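Local coordinates for protein chemotaxis transducer (Pseudomonas aeruginosa, PDB 6GCV) that binds nitrate directly through its PilJ-type ligand-binding domain and, as a methyl-accepting chemotaxis receptor, probably passes that signal on to steer bacterial movement, at residues 25-30 against 56-61; 35-40 against 49-54; 40-45 against 101-106; 91-96 against 120-125. One frame throughout, in Å; residues are numbered along the deposited sequence.

All four contacts belong to one antiparallel four-helix bundle. Contacts 1 and 2 both join helix 18-42 to helix 48-67 and touch through Leu30 and Thr54. Contact 4 pairs the other two helices, 80-103 and 112-137, and meets contact 1 where Trp93 stacks on Tyr58. Contact 3 bridges the pairs at the end of the bundle and shares Gln40 with contact 2. Contacts 1, 2 and 4 are buried, whereas contact 3 lies at the surface. Contact 4 is mainly hydrocarbon packing; contacts 1 and 2 centre on a buried amide and a buried carboxylate, with nitrate beside the first and acetate and sodium beside the second; contact 3 depends on an arginine reading backbone carbonyls.

Contact 1 (25-30 against 56-61); sequences GAQRML and AQYERS. With NO3 (nitrate ion), chain D.
Gln27 grips Tyr58 twice, laying its amide on the phenol ring while bonding to the same residue's backbone. The amide and ring planes are only 12° apart, and NE2 sits 3.3 Å above the ring plane of Tyr58, displaced toward the rim. From there Gln27 NE2 donates to Tyr58 O, 3.0 Å away, along a nearly straight path (172°) that meets the carbonyl in its plane, on a lone pair. A water accepts from Gln27 NE2 and also contacts Tyr58 OH, while a second donates to Gln27 OE1 and accepts from Ser61 OG, which is also bonded to Arg72. Both amide ends are therefore satisfied and the rotation of the group is fixed. Beside it, Leu30 CD1 packs 4.2 Å from Tyr58 CB.

On another side of helix 18-42, Arg28 holds nitrate at the edge of its guanidinium: NH2 donates to O1 of the ion at 2.9 Å, and NE to O3. Arg28 of the second subunit also binds this nitrate, placing the ligand at the dimer interface. Helices 18-42 and 48-67 run antiparallel here, with Leu126 of helix 112-137 against both Gln27 and Tyr58 and Trp93 of helix 80-103 stacked on the tyrosine.

Contact 2 (35-40 against 49-54); sequences AREALQ and KALAAT. With NA (sodium ion), chain E; ACT (acetate ion), chain G.
With CG anti to its carbonyl carbon (chi1 -71°) and the chain extended beyond it (chi2 167°), Glu37 projects straight across to helix 48-67, while Thr54 turns OG1 beside its own backbone N (chi1 -55°), so that the two side chains meet tip to tip. Thr54 OG1 lies 2.8 Å from Glu37 OE1 and 3.0 Å from Ala50 O, one turn back; its single proton could serve either acceptor. Lys33 bonds to both partners, forming a salt bridge with Glu37 OE2 and a hydrogen bond with Thr54 OG1, and so ties the carboxylate to the hydroxyl. Glu37 OE2 approaches OXT of a bound acetate to 2.5 Å, a separation at which one of the two acid groups probably keeps a proton; the lysine charge would act against this on Glu37. Arg36 NH1 adds a weak bond to the acetate O at 3.4 Å, and Thr120 of the second subunit holds the same ion.

The backbone takes part as well: Glu37 O coordinates the sodium at 2.9 Å, a site completed in part by a water and Asp47. One residue on, Ala38 CB rests on Leu51 CD2 at 4.2 Å. This contact joins antiparallel helices 18-42 and 48-67 near the turn connecting them; Ala38 also packs on Leu100 and Val103 of helix 80-103, and Ala35 on Phe115 and Ser119 of helix 112-137.

Contact 3 (40-45 against 101-106); sequences QLRLGA and DQVAQP
Gln40 NE2 bridges the turn ahead, donating to Ala45 O at 3.0 Å from above the carbonyl plane, and also bonds to Ser116 of the second subunit. Leu41 makes the apolar part of the contact, with CB and CD1 both 3.9 Å from Ala104 CB, and its carbonyl O faces Pro106 CG. With CG anti to the backbone N (chi1 -166°) and extended as far as NE, the Arg42 chain runs alongside Val103 O, then turns at chi4 so that NH1 donates to Val103 O at 3.0 Å (165°). The acceptor lies in the guanidinium plane, but the donor stands above the plane of the carbonyl. Gln105 O is also 3.0 Å from Arg42 NH1, and Pro106 O lies over one guanidinium face. NH2 reaches on to Ser108 O, so the cation gathers backbone oxygens near the C-terminal end of helix 80-103, where the helix dipole would suit a positive charge. A water donates to both Arg42 O and Pro106 O. Gly44 then leaves helical geometry with positive phi (81°), the Gly44 N to Leu41 O and Ala45 N to Gln40 O bonds completing a Schellman motif, the classic C-terminal termination of an alpha-helix.

Contact 4 (91-96 against 120-125); sequences QIWGRY and TELLGE
Leu122 points its side chain into helix 80-103, with Ile92, Trp93 and Tyr96 packed round it. Ile92 and Leu122 slide past one another in opposite directions, bringing Ile92 CG2 to 3.8 Å from Leu122 CB. Tyr96 crosses the leucine at about a right angle, its CD2 only 3.4 Å from Leu122 CD2, a close approach between ring and methyl. That methyl also lies at the edge of the Trp93 ring, in its plane, 4.0 Å from CE3. CG anti to the backbone N in Leu122 (chi1 175°) and in both aromatics brings these groups together. Trp93 CE3 in turn lies in the plane of the Tyr96 ring, at its edge, so the two rings and the methyl interlock.

Ile92 extends its longer branch the other way: CD1 reaches Glu125 CG at 3.6 Å, crossing that bent chain almost perpendicularly, and Glu121 OE2 at 3.8 Å. Glu125 thus packs its stem on the isoleucine, its OE1 being bonded to Gln85, whereas Glu121 brings its carboxylate end. The phenol of Tyr96 is likewise anchored outside, at Ser31 O and Ser119 OG. With Val89 as the fourth wall, Leu122 is a knob in a hole made by Val89, Ile92, Trp93 and Tyr96, the knobs-into-holes packing expected between antiparallel neighbours of a four-helix bundle.

Contact 1 (25-30 against 56-61)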
loop_
_atom_site.group_PDB
_atom_site.type_symbol
_atom_site.label_atom_id
_atom_site.label_comp_id
_atom_site.label_asym_id
_atom_site.label_seq_id
_atom_site.Cartn_x
_atom_site.Cartn_y
_atom_site.Cartn_z
ATOM N N GLY A 25 0.295 -2.314 -8.569
ATOM C CA GLY A 25 0.970 -1.743 -7.428
ATOM C C GLY A 25 0.015 -1.406 -6.295
ATOM O O GLY A 25 0.326 -1.679 -5.116
ATOM N N ALA A 26 -1.146 -0.859 -6.635
ATOM C CA ALA A 26 -2.116 -0.481 -5.612
ATOM C C ALA A 26 -2.607 -1.689 -4.812
ATOM O O ALA A 26 -3.030 -1.513 -3.676
ATOM C CB ALA A 26 -3.265 0.305 -6.211
ATOM N N GLN A 27 -2.538 -2.894 -5.384
ATOM C CA GLN A 27 -2.894 -4.083 -4.602
ATOM C C GLN A 27 -2.038 -4.175 -3.338
ATOM O O GLN A 27 -2.477 -4.646 -2.290
ATOM C CB GLN A 27 -2.710 -5.363 -5.412
ATOM C CG GLN A 27 -3.576 -5.518 -6.650
ATOM C CD GLN A 27 -5.045 -5.603 -6.310
ATOM O OE1 GLN A 27 -5.661 -4.608 -5.889
ATOM N NE2 GLN A 27 -5.645 -6.794 -6.522
ATOM N N ARG A 28 -0.760 -3.823 -3.471
ATOM C CA ARG A 28 0.155 -3.836 -2.337
ATOM C C ARG A 28 -0.393 -2.960 -1.214
ATOM O O ARG A 28 -0.519 -3.385 -0.052
ATOM C CB ARG A 28 1.545 -3.331 -2.733
ATOM C CG ARG A 28 2.217 -4.121 -3.860
ATOM C CD ARG A 28 3.601 -3.580 -4.196
ATOM N NE ARG A 28 3.517 -2.218 -4.729
ATOM C CZ ARG A 28 4.522 -1.618 -5.377
ATOM N NH1 ARG A 28 5.640 -2.279 -5.625
ATOM N NH2 ARG A 28 4.378 -0.375 -5.831
ATOM N N MET A 29 -0.763 -1.747 -1.566
ATOM C CA MET A 29 -1.344 -0.822 -0.602
ATOM C C MET A 29 -2.644 -1.369 -0.014
ATOM O O MET A 29 -2.840 -1.299 1.212
ATOM C CB MET A 29 -1.580 0.523 -1.269
ATOM C CG MET A 29 -2.203 1.580 -0.386
ATOM S SD MET A 29 -4.008 1.454 -0.244
ATOM C CE MET A 29 -4.495 1.917 -1.880
ATOM N N LEU A 30 -3.515 -1.896 -0.886
ATOM C CA LEU A 30 -4.812 -2.315 -0.385
ATOM C C LEU A 30 -4.669 -3.431 0.647
ATOM O O LEU A 30 -5.420 -3.470 1.634
ATOM C CB LEU A 30 -5.727 -2.732 -1.532
ATOM C CG LEU A 30 -6.170 -1.588 -2.453
ATOM C CD1 LEU A 30 -6.775 -2.130 -3.720
ATOM C CD2 LEU A 30 -7.146 -0.644 -1.782
ATOM N N ALA A 56 -13.324 -4.979 -1.609
ATOM C CA ALA A 56 -13.943 -4.943 -2.934
ATOM C C ALA A 56 -13.030 -4.311 -3.964
ATOM O O ALA A 56 -12.933 -4.795 -5.094
ATOM C CB ALA A 56 -15.283 -4.226 -2.901
ATOM N N GLN A 57 -12.307 -3.256 -3.580
ATOM C CA GLN A 57 -11.343 -2.649 -4.529
ATOM C C GLN A 57 -10.263 -3.668 -4.916
ATOM O O GLN A 57 -9.876 -3.776 -6.100
ATOM C CB GLN A 57 -10.715 -1.402 -3.939
ATOM C CG GLN A 57 -11.603 -0.206 -3.787
ATOM C CD GLN A 57 -11.920 0.520 -5.071
ATOM O OE1 GLN A 57 -11.535 0.146 -6.188
ATOM N NE2 GLN A 57 -12.669 1.590 -4.911
ATOM N N TYR A 58 -9.739 -4.380 -3.926
ATOM C CA TYR A 58 -8.724 -5.389 -4.189
ATOM C C TYR A 58 -9.261 -6.459 -5.145
ATOM O O TYR A 58 -8.603 -6.860 -6.112
ATOM C CB TYR A 58 -8.217 -6.021 -2.882
ATOM C CG TYR A 58 -7.257 -7.166 -3.114
ATOM C CD1 TYR A 58 -7.691 -8.412 -3.449
ATOM C CD2 TYR A 58 -5.896 -6.957 -3.108
ATOM C CE1 TYR A 58 -6.818 -9.412 -3.813
ATOM C CE2 TYR A 58 -5.000 -7.981 -3.396
ATOM C CZ TYR A 58 -5.483 -9.210 -3.764
ATOM O OH TYR A 58 -4.601 -10.220 -4.114
ATOM N N GLU A 59 -10.478 -6.931 -4.873
ATOM C CA GLU A 59 -11.022 -8.035 -5.677
ATOM C C GLU A 59 -11.369 -7.562 -7.052
ATOM O O GLU A 59 -11.247 -8.330 -8.015
ATOM C CB GLU A 59 -12.204 -8.662 -4.979
ATOM C CG GLU A 59 -11.802 -9.438 -3.732
ATOM C CD GLU A 59 -12.801 -10.417 -3.218
ATOM O OE1 GLU A 59 -13.902 -10.562 -3.807
ATOM O OE2 GLU A 59 -12.453 -11.147 -2.286
ATOM N N ARG A 60 -11.802 -6.314 -7.208
ATOM C CA ARG A 60 -12.125 -5.776 -8.515
ATOM C C ARG A 60 -10.847 -5.726 -9.349
ATOM O O ARG A 60 -10.805 -6.148 -10.509
ATOM C CB ARG A 60 -12.724 -4.370 -8.336
ATOM C CG ARG A 60 -13.144 -3.671 -9.593
ATOM C CD ARG A 60 -13.978 -2.456 -9.268
ATOM N NE ARG A 60 -13.237 -1.351 -8.681
ATOM C CZ ARG A 60 -12.708 -0.333 -9.388
ATOM N NH1 ARG A 60 -12.741 -0.316 -10.692
ATOM N NH2 ARG A 60 -12.113 0.688 -8.796
ATOM N N SER A 61 -9.776 -5.215 -8.729
ATOM C CA SER A 61 -8.506 -5.149 -9.416
ATOM C C SER A 61 -7.969 -6.525 -9.756
ATOM O O SER A 61 -7.432 -6.704 -10.840
ATOM C CB SER A 61 -7.497 -4.374 -8.583
ATOM O OG SER A 61 -7.850 -3.018 -8.585
HETATM N N NO3 D . 1.485 0.794 -4.293
HETATM O O1 NO3 D . 1.854 1.036 -5.455
HETATM O O2 NO3 D . 0.414 1.340 -3.818
HETATM O O3 NO3 D . 2.107 0.037 -3.477
HETATM O O HOH W 1 -5.558 -2.263 -7.213
HETATM O O HOH W 2 -4.083 -9.179 -7.022
#

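Contact 2 (35-40 against 49-54)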
loop_
_atom_site.group_PDB
_atom_site.type_symbol
_atom_site.label_atom_id
_atom_site.label_comp_id
_atom_site.label_asym_id
_atom_site.label_seq_id
_atom_site.Cartn_x
_atom_site.Cartn_y
_atom_site.Cartn_z
ATOM N N ALA A 35 -5.794 -4.514 6.366
ATOM C CA ALA A 35 -5.329 -4.990 7.660
ATOM C C ALA A 35 -5.531 -3.913 8.738
ATOM O O ALA A 35 -5.986 -4.201 9.845
ATOM C CB ALA A 35 -3.875 -5.396 7.602
ATOM N N ARG A 36 -5.166 -2.680 8.427
ATOM C CA ARG A 36 -5.387 -1.639 9.393
ATOM C C ARG A 36 -6.856 -1.457 9.745
ATOM O O ARG A 36 -7.208 -1.277 10.899
ATOM C CB ARG A 36 -4.598 -0.408 9.094
ATOM C CG ARG A 36 -4.904 0.391 7.947
ATOM C CD ARG A 36 -5.738 1.609 8.290
ATOM N NE ARG A 36 -5.827 2.480 7.138
ATOM C CZ ARG A 36 -6.722 3.441 6.939
ATOM N NH1 ARG A 36 -7.835 3.473 7.650
ATOM N NH2 ARG A 36 -6.575 4.192 5.826
ATOM N N GLU A 37 -7.721 -1.518 8.739
ATOM C CA GLU A 37 -9.159 -1.391 8.998
ATOM C C GLU A 37 -9.665 -2.551 9.879
ATOM O O GLU A 37 -10.524 -2.320 10.767
ATOM C CB GLU A 37 -9.904 -1.340 7.672
ATOM C CG GLU A 37 -9.682 -0.043 6.939
ATOM C CD GLU A 37 -10.117 -0.027 5.493
ATOM O OE1 GLU A 37 -10.188 -1.100 4.880
ATOM O OE2 GLU A 37 -10.351 1.080 4.921
ATOM N N ALA A 38 -9.208 -3.772 9.606
ATOM C CA ALA A 38 -9.641 -4.915 10.424
ATOM C C ALA A 38 -9.162 -4.799 11.856
ATOM O O ALA A 38 -9.898 -5.127 12.797
ATOM C CB ALA A 38 -9.176 -6.199 9.784
ATOM N N LEU A 39 -7.907 -4.357 12.040
ATOM C CA LEU A 39 -7.382 -4.182 13.395
ATOM C C LEU A 39 -8.135 -3.070 14.149
ATOM O O LEU A 39 -8.391 -3.186 15.357
ATOM C CB LEU A 39 -5.879 -3.876 13.351
ATOM C CG LEU A 39 -5.025 -5.055 12.844
ATOM C CD1 LEU A 39 -3.652 -4.527 12.458
ATOM C CD2 LEU A 39 -4.897 -6.144 13.859
ATOM N N GLN A 40 -8.511 -2.019 13.452
ATOM C CA GLN A 40 -9.290 -0.966 14.080
ATOM C C GLN A 40 -10.699 -1.459 14.524
ATOM O O GLN A 40 -11.199 -1.093 15.582
ATOM C CB GLN A 40 -9.375 0.235 13.176
ATOM C CG GLN A 40 -9.919 1.460 13.885
ATOM C CD GLN A 40 -9.572 2.735 13.149
ATOM O OE1 GLN A 40 -8.524 2.828 12.498
ATOM N NE2 GLN A 40 -10.441 3.725 13.239
ATOM N N LYS A 49 -18.108 -0.984 6.839
ATOM C CA LYS A 49 -18.330 -0.576 5.460
ATOM C C LYS A 49 -17.020 -0.239 4.769
ATOM O O LYS A 49 -16.846 -0.490 3.590
ATOM C CB LYS A 49 -19.288 0.603 5.396
ATOM C CG LYS A 49 -20.669 0.259 5.959
ATOM C CD LYS A 49 -21.599 1.464 5.953
ATOM C CE LYS A 49 -21.210 2.454 7.032
ATOM N NZ LYS A 49 -22.225 3.496 7.247
ATOM N N ALA A 50 -16.097 0.329 5.510
ATOM C CA ALA A 50 -14.787 0.727 4.964
ATOM C C ALA A 50 -13.977 -0.506 4.631
ATOM O O ALA A 50 -13.365 -0.578 3.575
ATOM C CB ALA A 50 -14.043 1.631 5.934
ATOM N N LEU A 51 -13.946 -1.467 5.544
ATOM C CA LEU A 51 -13.251 -2.696 5.293
ATOM C C LEU A 51 -13.799 -3.396 4.049
ATOM O O LEU A 51 -13.065 -3.840 3.185
ATOM C CB LEU A 51 -13.297 -3.612 6.505
ATOM C CG LEU A 51 -12.629 -4.995 6.346
ATOM C CD1 LEU A 51 -11.181 -4.892 5.959
ATOM C CD2 LEU A 51 -12.766 -5.846 7.600
ATOM N N ALA A 52 -15.132 -3.508 3.975
ATOM C CA ALA A 52 -15.751 -4.120 2.812
ATOM C C ALA A 52 -15.353 -3.422 1.548
ATOM O O ALA A 52 -15.092 -4.076 0.529
ATOM C CB ALA A 52 -17.266 -4.181 2.954
ATOM N N ALA A 53 -15.371 -2.094 1.559
ATOM C CA ALA A 53 -15.039 -1.358 0.346
ATOM C C ALA A 53 -13.599 -1.588 -0.098
ATOM O O ALA A 53 -13.313 -1.700 -1.301
ATOM C CB ALA A 53 -15.324 0.107 0.560
ATOM N N THR A 54 -12.672 -1.644 0.857
ATOM C CA THR A 54 -11.260 -1.886 0.524
ATOM C C THR A 54 -11.052 -3.281 -0.063
ATOM O O THR A 54 -10.346 -3.463 -1.069
ATOM C CB THR A 54 -10.362 -1.666 1.759
ATOM O OG1 THR A 54 -10.634 -0.346 2.252
ATOM C CG2 THR A 54 -8.927 -1.812 1.403
HETATM NA NA NA E . -12.236 0.025 10.275
HETATM C C ACT G . -10.906 4.245 5.956
HETATM O O ACT G . -10.490 5.288 6.556
HETATM O OXT ACT G . -10.690 3.075 6.434
HETATM C CH3 ACT G . -11.450 4.345 4.564
HETATM O O HOH W 3 -11.462 2.426 9.021
#

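Contact 3 (40-45 against 101-106)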
loop_
_atom_site.group_PDB
_atom_site.type_symbol
_atom_site.label_atom_id
_atom_site.label_comp_id
_atom_site.label_asym_id
_atom_site.label_seq_id
_atom_site.Cartn_x
_atom_site.Cartn_y
_atom_site.Cartn_z
ATOM N N GLN A 40 -8.511 -2.019 13.452
ATOM C CA GLN A 40 -9.290 -0.966 14.080
ATOM C C GLN A 40 -10.699 -1.459 14.524
ATOM O O GLN A 40 -11.199 -1.093 15.582
ATOM C CB GLN A 40 -9.375 0.235 13.176
ATOM C CG GLN A 40 -9.919 1.460 13.885
ATOM C CD GLN A 40 -9.572 2.735 13.149
ATOM O OE1 GLN A 40 -8.524 2.828 12.498
ATOM N NE2 GLN A 40 -10.441 3.725 13.239
ATOM N N LEU A 41 -11.294 -2.295 13.688
ATOM C CA LEU A 41 -12.528 -2.992 14.069
ATOM C C LEU A 41 -12.283 -3.878 15.292
ATOM O O LEU A 41 -13.133 -3.917 16.213
ATOM C CB LEU A 41 -13.080 -3.815 12.895
ATOM C CG LEU A 41 -13.777 -2.962 11.822
ATOM C CD1 LEU A 41 -13.816 -3.617 10.461
ATOM C CD2 LEU A 41 -15.216 -2.625 12.277
ATOM N N ARG A 42 -11.162 -4.574 15.356
ATOM C CA ARG A 42 -10.909 -5.389 16.537
ATOM C C ARG A 42 -10.873 -4.569 17.819
ATOM O O ARG A 42 -11.305 -5.028 18.881
ATOM C CB ARG A 42 -9.622 -6.189 16.365
ATOM C CG ARG A 42 -9.490 -7.285 17.397
ATOM C CD ARG A 42 -8.385 -8.277 17.080
ATOM N NE ARG A 42 -8.401 -9.410 17.960
ATOM C CZ ARG A 42 -9.304 -10.395 17.913
ATOM N NH1 ARG A 42 -10.156 -10.461 16.911
ATOM N NH2 ARG A 42 -9.276 -11.337 18.835
ATOM N N LEU A 43 -10.401 -3.343 17.694
ATOM C CA LEU A 43 -10.322 -2.369 18.781
ATOM C C LEU A 43 -11.642 -1.674 19.087
ATOM O O LEU A 43 -11.725 -0.912 20.018
ATOM C CB LEU A 43 -9.230 -1.328 18.465
ATOM C CG LEU A 43 -7.795 -1.855 18.608
ATOM C CD1 LEU A 43 -6.823 -1.034 17.758
ATOM C CD2 LEU A 43 -7.381 -1.847 20.061
ATOM N N GLY A 44 -12.688 -1.932 18.302
ATOM C CA GLY A 44 -14.016 -1.341 18.567
ATOM C C GLY A 44 -14.175 0.071 18.074
ATOM O O GLY A 44 -15.139 0.749 18.482
ATOM N N ALA A 45 -13.264 0.531 17.199
ATOM C CA ALA A 45 -13.327 1.899 16.676
ATOM C C ALA A 45 -13.337 1.952 15.171
ATOM O O ALA A 45 -12.965 2.962 14.572
ATOM C CB ALA A 45 -12.186 2.740 17.232
ATOM N N ASP A 101 -11.673 -11.285 8.222
ATOM C CA ASP A 101 -13.007 -11.386 8.749
ATOM C C ASP A 101 -13.001 -11.768 10.226
ATOM O O ASP A 101 -13.818 -11.291 10.976
ATOM C CB ASP A 101 -13.746 -12.465 7.935
ATOM C CG ASP A 101 -15.201 -12.648 8.329
ATOM O OD1 ASP A 101 -15.734 -11.930 9.210
ATOM O OD2 ASP A 101 -15.825 -13.541 7.720
ATOM N N GLN A 102 -12.085 -12.651 10.613
ATOM C CA GLN A 102 -11.956 -13.067 12.012
ATOM C C GLN A 102 -11.329 -11.956 12.871
ATOM O O GLN A 102 -11.810 -11.666 13.960
ATOM C CB GLN A 102 -11.120 -14.321 12.111
ATOM C CG GLN A 102 -11.789 -15.528 11.469
ATOM C CD GLN A 102 -13.156 -15.804 12.046
ATOM O OE1 GLN A 102 -14.153 -15.894 11.309
ATOM N NE2 GLN A 102 -13.224 -15.954 13.349
ATOM N N VAL A 103 -10.256 -11.343 12.384
ATOM C CA VAL A 103 -9.600 -10.264 13.111
ATOM C C VAL A 103 -10.552 -9.161 13.437
ATOM O O VAL A 103 -10.539 -8.608 14.536
ATOM C CB VAL A 103 -8.388 -9.739 12.318
ATOM C CG1 VAL A 103 -7.852 -8.424 12.907
ATOM C CG2 VAL A 103 -7.298 -10.810 12.297
ATOM N N ALA A 104 -11.404 -8.816 12.478
ATOM C CA ALA A 104 -12.316 -7.688 12.621
ATOM C C ALA A 104 -13.427 -7.885 13.671
ATOM O O ALA A 104 -14.123 -6.925 13.981
ATOM C CB ALA A 104 -12.922 -7.361 11.271
ATOM N N GLN A 105 -13.618 -9.112 14.143
ATOM C CA GLN A 105 -14.622 -9.424 15.151
ATOM C C GLN A 105 -13.983 -9.325 16.546
ATOM O O GLN A 105 -13.129 -10.138 16.882
ATOM C CB GLN A 105 -15.152 -10.832 14.944
ATOM C CG GLN A 105 -15.917 -11.030 13.661
ATOM C CD GLN A 105 -16.308 -12.458 13.449
ATOM O OE1 GLN A 105 -16.943 -13.052 14.297
ATOM N NE2 GLN A 105 -15.993 -12.989 12.315
ATOM N N PRO A 106 -14.380 -8.332 17.357
ATOM C CA PRO A 106 -13.682 -8.146 18.628
ATOM C C PRO A 106 -13.617 -9.341 19.533
ATOM O O PRO A 106 -12.674 -9.466 20.300
ATOM C CB PRO A 106 -14.413 -6.969 19.263
ATOM C CG PRO A 106 -14.907 -6.190 18.080
ATOM C CD PRO A 106 -15.337 -7.251 17.098
HETATM O O HOH W 4 -11.235 -7.206 20.836
#

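Contact 4 (91-96 against 120-125)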
loop_
_atom_site.group_PDB
_atom_site.type_symbol
_atom_site.label_atom_id
_atom_site.label_comp_id
_atom_site.label_asym_id
_atom_site.label_seq_id
_atom_site.Cartn_x
_atom_site.Cartn_y
_atom_site.Cartn_z
ATOM N N GLN A 91 -4.261 -17.768 -4.077
ATOM C CA GLN A 91 -4.400 -18.772 -3.014
ATOM C C GLN A 91 -4.094 -18.158 -1.651
ATOM O O GLN A 91 -4.803 -18.434 -0.675
ATOM C CB GLN A 91 -3.556 -20.004 -3.322
ATOM C CG GLN A 91 -4.114 -20.787 -4.553
ATOM C CD GLN A 91 -5.627 -21.182 -4.470
ATOM O OE1 GLN A 91 -6.010 -21.983 -3.610
ATOM N NE2 GLN A 91 -6.480 -20.646 -5.391
ATOM N N ILE A 92 -3.068 -17.313 -1.576
ATOM C CA ILE A 92 -2.723 -16.637 -0.320
ATOM C C ILE A 92 -3.846 -15.679 0.054
ATOM O O ILE A 92 -4.304 -15.625 1.204
ATOM C CB ILE A 92 -1.393 -15.873 -0.441
ATOM C CG1 ILE A 92 -0.250 -16.869 -0.693
ATOM C CG2 ILE A 92 -1.099 -14.998 0.780
ATOM C CD1 ILE A 92 0.976 -16.193 -1.245
ATOM N N TRP A 93 -4.346 -14.938 -0.930
ATOM C CA TRP A 93 -5.436 -14.001 -0.710
ATOM C C TRP A 93 -6.657 -14.671 -0.084
ATOM O O TRP A 93 -7.246 -14.144 0.855
ATOM C CB TRP A 93 -5.801 -13.297 -2.034
ATOM C CG TRP A 93 -7.128 -12.612 -1.983
ATOM C CD1 TRP A 93 -8.233 -12.935 -2.663
ATOM C CD2 TRP A 93 -7.478 -11.529 -1.149
ATOM N NE1 TRP A 93 -9.265 -12.098 -2.322
ATOM C CE2 TRP A 93 -8.813 -11.225 -1.377
ATOM C CE3 TRP A 93 -6.767 -10.740 -0.246
ATOM C CZ2 TRP A 93 -9.454 -10.200 -0.722
ATOM C CZ3 TRP A 93 -7.425 -9.735 0.396
ATOM C CH2 TRP A 93 -8.751 -9.480 0.162
ATOM N N GLY A 94 -7.063 -15.834 -0.583
ATOM C CA GLY A 94 -8.228 -16.491 0.015
ATOM C C GLY A 94 -8.081 -16.731 1.497
ATOM O O GLY A 94 -9.013 -16.520 2.280
ATOM N N ARG A 95 -6.909 -17.170 1.911
ATOM C CA ARG A 95 -6.660 -17.421 3.324
ATOM C C ARG A 95 -6.583 -16.122 4.112
ATOM O O ARG A 95 -7.099 -16.025 5.218
ATOM C CB ARG A 95 -5.389 -18.256 3.492
ATOM C CG ARG A 95 -5.543 -19.684 2.960
ATOM C CD ARG A 95 -4.282 -20.514 3.107
ATOM N NE ARG A 95 -3.283 -20.266 2.065
ATOM C CZ ARG A 95 -3.223 -20.900 0.887
ATOM N NH1 ARG A 95 -4.134 -21.805 0.558
ATOM N NH2 ARG A 95 -2.260 -20.606 0.019
ATOM N N TYR A 96 -5.947 -15.115 3.549
ATOM C CA TYR A 96 -5.835 -13.805 4.214
ATOM C C TYR A 96 -7.193 -13.170 4.398
ATOM O O TYR A 96 -7.488 -12.594 5.462
ATOM C CB TYR A 96 -4.934 -12.905 3.368
ATOM C CG TYR A 96 -4.627 -11.537 3.934
ATOM C CD1 TYR A 96 -3.938 -11.385 5.139
ATOM C CD2 TYR A 96 -4.987 -10.411 3.260
ATOM C CE1 TYR A 96 -3.619 -10.110 5.615
ATOM C CE2 TYR A 96 -4.656 -9.141 3.705
ATOM C CZ TYR A 96 -3.945 -8.991 4.865
ATOM O OH TYR A 96 -3.519 -7.739 5.292
ATOM N N THR A 120 2.306 -9.751 5.656
ATOM C CA THR A 120 3.626 -9.508 5.089
ATOM C C THR A 120 3.913 -10.452 3.923
ATOM O O THR A 120 4.499 -10.051 2.907
ATOM C CB THR A 120 4.672 -9.601 6.202
ATOM O OG1 THR A 120 4.424 -8.510 7.102
ATOM C CG2 THR A 120 6.124 -9.591 5.652
ATOM N N GLU A 121 3.500 -11.712 4.054
ATOM C CA GLU A 121 3.670 -12.673 2.993
ATOM C C GLU A 121 2.911 -12.268 1.750
ATOM O O GLU A 121 3.446 -12.298 0.631
ATOM C CB GLU A 121 3.253 -14.080 3.465
ATOM C CG GLU A 121 3.328 -15.145 2.384
ATOM C CD GLU A 121 2.904 -16.515 2.854
ATOM O OE1 GLU A 121 2.898 -16.777 4.080
ATOM O OE2 GLU A 121 2.630 -17.360 1.980
ATOM N N LEU A 122 1.643 -11.905 1.927
ATOM C CA LEU A 122 0.842 -11.472 0.781
ATOM C C LEU A 122 1.462 -10.254 0.112
ATOM O O LEU A 122 1.577 -10.175 -1.108
ATOM C CB LEU A 122 -0.608 -11.205 1.171
ATOM C CG LEU A 122 -1.494 -10.642 0.063
ATOM C CD1 LEU A 122 -1.587 -11.600 -1.085
ATOM C CD2 LEU A 122 -2.890 -10.329 0.575
ATOM N N LEU A 123 1.853 -9.279 0.935
ATOM C CA LEU A 123 2.502 -8.072 0.417
ATOM C C LEU A 123 3.711 -8.430 -0.452
ATOM O O LEU A 123 3.869 -7.895 -1.566
ATOM C CB LEU A 123 2.896 -7.166 1.594
ATOM C CG LEU A 123 3.704 -5.941 1.231
ATOM C CD1 LEU A 123 2.981 -5.039 0.264
ATOM C CD2 LEU A 123 4.089 -5.197 2.488
ATOM N N GLY A 124 4.521 -9.359 0.042
ATOM C CA GLY A 124 5.709 -9.786 -0.710
ATOM C C GLY A 124 5.357 -10.391 -2.050
ATOM O O GLY A 124 6.028 -10.144 -3.049
ATOM N N GLU A 125 4.324 -11.227 -2.063
ATOM C CA GLU A 125 3.908 -11.864 -3.320
ATOM C C GLU A 125 3.268 -10.896 -4.285
ATOM O O GLU A 125 3.431 -11.041 -5.497
ATOM C CB GLU A 125 3.027 -13.072 -3.074
ATOM C CG GLU A 125 3.748 -14.142 -2.246
ATOM C CD GLU A 125 4.985 -14.727 -2.907
ATOM O OE1 GLU A 125 5.163 -14.659 -4.137
ATOM O OE2 GLU A 125 5.809 -15.310 -2.169
#